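Local coordinates for Ycf54 protein (Thermosynechococcus elongatus, PDB 3HZE) that has no proven function but probably assists the oxidative cyclase step of chlorophyll biosynthesis, at residues 18-23 and 81-86; 66-69 and 74-77. All coordinates share one frame; numbering follows the deposited sequence.

Contact 1: 18-23 and 81-86; sequences EPLEEV and LRLEYV
Glu18 and Leu83 lie alongside each other and run in opposite directions. The aliphatic part of the glutamate does the touching: Glu18 CB is 3.9 Å from Leu83 CG, and Glu18 CG is 4.0 Å from the same Leu83 CG. Leu20 meets Leu83 differently, tip to tip through the methyls. Leu20 CD2 is 4.1 Å from Leu83 CD1, and Leu20 CD1 is 4.2 Å from Leu83 CD2. Leu83 thus offers its branch carbon to one residue and both methyls to the other.

The polar side is looser. The Glu18 chain bends at chi2 (-67°), which turns the carboxylate toward Arg82. Glu18 OE1 stays 4.5 Å from Arg82 NH2 and well out of the guanidinium plane, so the two charges probably attract without a direct bond. A water closes the gap. It donates to Glu18 OE2 at 2.9 Å and accepts from Arg82 NH2 at 3.0 Å.

The order of the strands and helices is that of a ferredoxin-like sandwich, with helices 21-34 and 73-83 packed on one antiparallel sheet. This contact joins the loop leading into helix 21-34 to the C-terminal end of helix 73-83. That helix stops after Leu83, where Glu84 takes a positive phi (67°). An inverse gamma turn centred on Tyr85 then leads toward strand 87-92. Farther out, Leu14 of helix 13-16 touches both Leu20 and Leu83. Ile7 of strand 3-10 backs Leu83, and Phe13 packs on Glu18.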
# COMPACT_ATOMS: atom_id res chain seq x y z
N GLU A 18 7.66 1.71 11.66
CA GLU A 18 6.66 0.65 11.55
C GLU A 18 6.91 -0.32 10.40
O GLU A 18 6.17 -0.32 9.41
CB GLU A 18 5.27 1.27 11.38
CG GLU A 18 4.75 1.99 12.61
CD GLU A 18 4.48 1.05 13.76
OE1 GLU A 18 4.43 -0.18 13.54
OE2 GLU A 18 4.30 1.54 14.89
N PRO A 19 7.96 -1.15 10.50
CA PRO A 19 8.25 -2.12 9.44
C PRO A 19 7.08 -3.11 9.33
O PRO A 19 6.59 -3.60 10.35
CB PRO A 19 9.55 -2.78 9.91
CG PRO A 19 9.46 -2.66 11.44
CD PRO A 19 8.95 -1.25 11.59
N LEU A 20 6.64 -3.40 8.11
CA LEU A 20 5.50 -4.30 7.91
C LEU A 20 5.87 -5.70 7.41
O LEU A 20 5.00 -6.52 7.10
CB LEU A 20 4.52 -3.66 6.92
CG LEU A 20 3.85 -2.38 7.43
CD1 LEU A 20 2.97 -1.77 6.34
CD2 LEU A 20 3.01 -2.71 8.66
N GLU A 21 7.16 -5.95 7.34
CA GLU A 21 7.74 -7.20 6.90
C GLU A 21 7.03 -8.44 7.46
O GLU A 21 6.54 -9.29 6.71
CB GLU A 21 9.19 -7.22 7.36
CG GLU A 21 10.15 -7.90 6.48
CD GLU A 21 11.54 -7.86 7.08
OE1 GLU A 21 12.03 -6.74 7.37
OE2 GLU A 21 12.13 -8.94 7.26
N GLU A 22 7.00 -8.53 8.79
CA GLU A 22 6.39 -9.66 9.48
C GLU A 22 4.87 -9.66 9.34
O GLU A 22 4.26 -10.71 9.29
CB GLU A 22 6.83 -9.66 10.96
CG GLU A 22 6.17 -10.77 11.79
CD GLU A 22 7.11 -11.41 12.81
OE1 GLU A 22 6.64 -12.26 13.61
OE2 GLU A 22 8.32 -11.09 12.82
N VAL A 23 4.26 -8.48 9.28
CA VAL A 23 2.81 -8.40 9.11
C VAL A 23 2.50 -9.09 7.77
O VAL A 23 1.59 -9.91 7.68
CB VAL A 23 2.31 -6.93 9.08
CG1 VAL A 23 0.85 -6.88 8.61
CG2 VAL A 23 2.41 -6.32 10.49
N LEU A 81 -5.34 1.92 11.68
CA LEU A 81 -5.51 1.91 13.13
C LEU A 81 -4.18 1.62 13.82
O LEU A 81 -3.82 2.27 14.80
CB LEU A 81 -6.51 0.82 13.56
CG LEU A 81 -8.02 1.09 13.53
CD1 LEU A 81 -8.74 -0.17 14.04
CD2 LEU A 81 -8.35 2.29 14.41
N ARG A 82 -3.46 0.63 13.30
CA ARG A 82 -2.17 0.25 13.87
C ARG A 82 -1.04 1.28 13.67
O ARG A 82 -0.33 1.60 14.62
CB ARG A 82 -1.72 -1.10 13.28
CG ARG A 82 -2.55 -2.31 13.74
CD ARG A 82 -2.10 -2.81 15.11
NE ARG A 82 -0.64 -2.88 15.17
CZ ARG A 82 0.10 -2.30 16.10
NH1 ARG A 82 -0.48 -1.61 17.07
NH2 ARG A 82 1.43 -2.37 16.04
N LEU A 83 -0.88 1.78 12.45
CA LEU A 83 0.21 2.73 12.14
C LEU A 83 -0.07 4.20 12.43
O LEU A 83 0.85 4.95 12.79
CB LEU A 83 0.62 2.57 10.67
CG LEU A 83 1.56 1.42 10.29
CD1 LEU A 83 0.99 0.11 10.79
CD2 LEU A 83 1.73 1.38 8.78
N GLU A 84 -1.32 4.61 12.25
CA GLU A 84 -1.77 5.97 12.49
C GLU A 84 -1.22 7.07 11.58
O GLU A 84 -1.97 7.75 10.89
CB GLU A 84 -1.52 6.37 13.96
CG GLU A 84 -1.98 7.78 14.30
CD GLU A 84 -1.91 8.12 15.79
OE1 GLU A 84 -2.19 9.28 16.13
OE2 GLU A 84 -1.57 7.23 16.60
N TYR A 85 0.10 7.24 11.57
CA TYR A 85 0.72 8.29 10.76
C TYR A 85 0.92 7.93 9.30
O TYR A 85 2.05 7.94 8.79
CB TYR A 85 2.06 8.68 11.39
CG TYR A 85 1.90 9.28 12.76
CD1 TYR A 85 1.49 10.59 12.92
CD2 TYR A 85 2.14 8.52 13.90
CE1 TYR A 85 1.32 11.15 14.18
CE2 TYR A 85 1.96 9.06 15.18
CZ TYR A 85 1.55 10.38 15.31
OH TYR A 85 1.37 10.94 16.56
N VAL A 86 -0.18 7.63 8.63
CA VAL A 86 -0.16 7.27 7.21
C VAL A 86 -1.40 7.86 6.57
O VAL A 86 -2.35 8.24 7.26
CB VAL A 86 -0.23 5.74 7.02
CG1 VAL A 86 1.00 5.07 7.60
CG2 VAL A 86 -1.50 5.20 7.67
O HOH W 1 3.13 -0.06 16.97

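Contact 2: 66-69 and 74-77; sequences AAII and QFIQ
Between 66-69 and 74-77 the closest CA atoms are those of Ile69 and Ile76, 7.6 Å apart. This is the start of the second beta-alpha-beta crossover of a ferredoxin-like fold. A short turn links strand 65-70 to helix 73-83, and the helix then leads back to strand 87-92, parallel to 65-70 with strand 3-10 between them.

The contact is apolar and buried. Ile68 points its CB toward the helix and uses its short branch there. With CG2 anti to the backbone N, that methyl faces Phe75, while CG1 and CD1 lead away. Ile68 CG2 is 4.1 Å from Phe75 CE2. It approaches the ring obliquely, and the two side chains cross at about a right angle. The same methyl also meets the helix one residue on, with Ile68 CG2 4.2 Å from Ile76 CD1. One methyl thus serves two neighbouring helix residues.

Around this pair, Asn72 OD1 accepts a hydrogen bond from the backbone N of Phe75, close to the start of the helix. The Phe75 ring also makes a cation-pi contact with Arg27 of helix 21-34. Tyr5 and Ile7 of strand 3-10 pack on Ile76.

Ile76 reaches the strand with its end rather than its base. CG1 lies beside the backbone N (chi1 -65°), and a second bend at chi2 (-58°) brings CD1 to the strand backbone, where Ile76 CD1 rests 3.5 Å from Ile68 O.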
# COMPACT_ATOMS: atom_id res chain seq x y z
N ALA A 66 5.79 4.64 -0.20
CA ALA A 66 5.38 3.30 -0.56
C ALA A 66 3.92 3.14 -0.15
O ALA A 66 3.46 3.76 0.80
CB ALA A 66 6.24 2.27 0.16
N ALA A 67 3.20 2.30 -0.88
CA ALA A 67 1.82 2.05 -0.56
C ALA A 67 1.60 0.58 -0.28
O ALA A 67 2.33 -0.27 -0.78
CB ALA A 67 0.93 2.48 -1.72
N ILE A 68 0.62 0.29 0.57
CA ILE A 68 0.24 -1.09 0.81
C ILE A 68 -1.16 -1.07 0.22
O ILE A 68 -2.01 -0.31 0.68
CB ILE A 68 0.19 -1.46 2.30
CG1 ILE A 68 1.61 -1.63 2.85
CG2 ILE A 68 -0.56 -2.78 2.49
CD1 ILE A 68 2.41 -0.36 2.97
N ILE A 69 -1.38 -1.87 -0.82
CA ILE A 69 -2.67 -1.90 -1.49
C ILE A 69 -3.35 -3.24 -1.31
O ILE A 69 -2.69 -4.28 -1.29
CB ILE A 69 -2.46 -1.61 -3.00
CG1 ILE A 69 -1.69 -0.30 -3.16
CG2 ILE A 69 -3.81 -1.51 -3.71
CD1 ILE A 69 -1.29 0.02 -4.59
N GLN A 74 -11.03 -3.88 5.08
CA GLN A 74 -10.78 -3.99 6.52
C GLN A 74 -9.31 -4.12 6.86
O GLN A 74 -8.87 -3.61 7.89
CB GLN A 74 -11.57 -5.16 7.11
CG GLN A 74 -13.06 -4.84 7.29
CD GLN A 74 -13.72 -4.37 6.01
OE1 GLN A 74 -13.76 -5.10 5.01
NE2 GLN A 74 -14.24 -3.15 6.02
N PHE A 75 -8.55 -4.80 6.02
CA PHE A 75 -7.12 -4.96 6.26
C PHE A 75 -6.46 -3.59 6.23
O PHE A 75 -5.58 -3.29 7.05
CB PHE A 75 -6.50 -5.87 5.20
CG PHE A 75 -5.01 -5.98 5.31
CD1 PHE A 75 -4.41 -6.41 6.49
CD2 PHE A 75 -4.20 -5.64 4.23
CE1 PHE A 75 -3.01 -6.50 6.59
CE2 PHE A 75 -2.81 -5.72 4.33
CZ PHE A 75 -2.22 -6.15 5.51
N ILE A 76 -6.87 -2.76 5.28
CA ILE A 76 -6.31 -1.42 5.14
C ILE A 76 -6.73 -0.57 6.33
O ILE A 76 -5.93 0.20 6.86
CB ILE A 76 -6.78 -0.77 3.82
CG1 ILE A 76 -6.19 -1.56 2.64
CG2 ILE A 76 -6.35 0.68 3.75
CD1 ILE A 76 -4.65 -1.64 2.64
N GLN A 77 -7.99 -0.69 6.75
CA GLN A 77 -8.46 0.08 7.90
C GLN A 77 -7.68 -0.37 9.14
O GLN A 77 -7.38 0.43 10.02
CB GLN A 77 -9.96 -0.14 8.13
CG GLN A 77 -10.84 0.29 6.96
CD GLN A 77 -12.31 -0.02 7.19
OE1 GLN A 77 -12.66 -1.12 7.62
NE2 GLN A 77 -13.18 0.94 6.88

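Overall arrangement
From the N terminus, the chain forms strand 3-10 and helix 13-16, then enters 18-23, which leads into helix 21-34. Strand 40-44 and helix 55-60 follow before strand 65-70 opens contact 2. A tight turn brings 74-77 back on that strand, so contact 2 closes a short local loop. The same helix runs on to Leu83, within 81-86, where contact 1 closes a loop of 57 intervening residues with contact 2 wholly within it. The centres are 9 Å apart, and the contacts meet where Leu20 CD1 packs 3.7 Å from Ile68 CD1. Contact 2 ties helix 73-83 to the sheet; contact 1 ties the loop before helix 21-34 to that helix's end.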